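Epsin-1 (Saccharomyces cerevisiae, PDB 5LOZ) binds phosphoinositide-rich membranes through its ENTH domain, the part crystallised here, and is required for endocytosis and for the localization of actin. Local coordinates at residues 65-68 against 69-73. Sequence-based numbering, arbitrary orientation.
Sequences TVID and YLIRF
D68 and R72, one turn apart near the C-terminal end of helix 57-73, are joined by a salt bridge in which NH1 of R72 meets OD2 of D68 at 2.9 Å on its syn side, somewhat out of the carboxylate plane; carboxylate and guanidinium are inclined 34°. D68 CG is anti to the backbone N (chi1 166°) and beside the carbonyl carbon, which places the carboxylate by the R72 chain. That chain, bent at chi3, passes with R72 CD 3.5 Å from D68 OD1 and presents NH1, not NE, to OD2. The same residues are linked through the backbone, R72 N donating to D68 O at 3.2 Å. On the buried side, V66 and L70 lie side by side, V66 CG1 and L70 CD1 4.1 Å apart, and CG2 of I67 approaches CG2 of I71 at 4.3 Å. These residues pack into the alpha-helical superhelix of the ENTH domain: V66 and L70 against L46 of helix 36-50, I71 against helices 76-84 and 106-121. R72 NE forms a second salt bridge with E129 of helix 123-133, and CE1 of the adjacent F73 sits above one guanidinium face, offset toward its rim. The two carboxylates probably offset the arginine charge and restrain its rotation, tying this helix end to helix 123-133.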
# COMPACT_ATOMS: atom_id res chain seq x y z
N THR A 65 3.54 0.97 0.75
CA THR A 65 4.34 0.74 -0.48
C THR A 65 3.54 0.03 -1.56
O THR A 65 3.59 0.41 -2.74
CB THR A 65 5.63 -0.08 -0.19
OG1 THR A 65 6.40 0.60 0.80
CG2 THR A 65 6.46 -0.26 -1.42
N VAL A 66 2.81 -1.00 -1.17
CA VAL A 66 1.93 -1.68 -2.07
C VAL A 66 0.87 -0.71 -2.60
O VAL A 66 0.66 -0.64 -3.83
CB VAL A 66 1.27 -2.91 -1.40
CG1 VAL A 66 0.26 -3.53 -2.30
CG2 VAL A 66 2.36 -3.92 -1.00
N ILE A 67 0.22 0.05 -1.70
CA ILE A 67 -0.82 1.00 -2.16
C ILE A 67 -0.28 2.03 -3.19
O ILE A 67 -0.94 2.36 -4.18
CB ILE A 67 -1.56 1.67 -1.01
CG1 ILE A 67 -2.26 0.63 -0.16
CG2 ILE A 67 -2.55 2.74 -1.57
CD1 ILE A 67 -2.82 1.15 1.11
N ASP A 68 0.93 2.53 -2.94
CA ASP A 68 1.57 3.49 -3.84
C ASP A 68 1.73 2.88 -5.23
O ASP A 68 1.40 3.55 -6.24
CB ASP A 68 2.90 3.96 -3.25
CG ASP A 68 3.75 4.68 -4.26
OD1 ASP A 68 3.45 5.85 -4.49
OD2 ASP A 68 4.66 4.04 -4.88
N TYR A 69 2.23 1.65 -5.31
CA TYR A 69 2.44 0.98 -6.58
C TYR A 69 1.10 0.74 -7.30
O TYR A 69 0.99 0.89 -8.52
CB TYR A 69 3.14 -0.35 -6.40
CG TYR A 69 3.78 -0.88 -7.66
CD1 TYR A 69 5.04 -0.47 -8.04
CD2 TYR A 69 3.13 -1.80 -8.46
CE1 TYR A 69 5.65 -0.95 -9.18
CE2 TYR A 69 3.73 -2.30 -9.62
CZ TYR A 69 5.00 -1.86 -9.97
OH TYR A 69 5.68 -2.30 -11.09
N LEU A 70 0.08 0.39 -6.52
CA LEU A 70 -1.21 0.06 -7.05
C LEU A 70 -1.89 1.27 -7.71
O LEU A 70 -2.55 1.11 -8.73
CB LEU A 70 -2.12 -0.48 -5.94
CG LEU A 70 -1.93 -1.91 -5.47
CD1 LEU A 70 -2.99 -2.34 -4.46
CD2 LEU A 70 -1.92 -2.86 -6.68
N ILE A 71 -1.78 2.44 -7.11
CA ILE A 71 -2.42 3.63 -7.68
C ILE A 71 -1.63 4.13 -8.89
O ILE A 71 -2.17 4.82 -9.73
CB ILE A 71 -2.70 4.76 -6.64
CG1 ILE A 71 -1.42 5.45 -6.17
CG2 ILE A 71 -3.56 4.24 -5.45
CD1 ILE A 71 -1.64 6.75 -5.43
N ARG A 72 -0.33 3.78 -8.95
CA ARG A 72 0.51 4.14 -10.05
C ARG A 72 0.45 3.12 -11.22
O ARG A 72 0.66 3.50 -12.37
CB ARG A 72 1.94 4.36 -9.61
CG ARG A 72 2.20 5.59 -8.78
CD ARG A 72 3.49 5.43 -7.97
NE ARG A 72 4.63 5.33 -8.82
CZ ARG A 72 5.71 4.58 -8.61
NH1 ARG A 72 5.83 3.85 -7.51
NH2 ARG A 72 6.69 4.59 -9.51
N PHE A 73 0.17 1.85 -10.91
CA PHE A 73 0.24 0.78 -11.94
C PHE A 73 -0.99 -0.11 -12.00
O PHE A 73 -1.13 -0.90 -12.92
CB PHE A 73 1.45 -0.13 -11.67
CG PHE A 73 2.78 0.52 -11.95
CD1 PHE A 73 3.47 1.23 -10.94
CD2 PHE A 73 3.35 0.43 -13.22
CE1 PHE A 73 4.74 1.83 -11.20
CE2 PHE A 73 4.62 1.04 -13.49
CZ PHE A 73 5.30 1.73 -12.48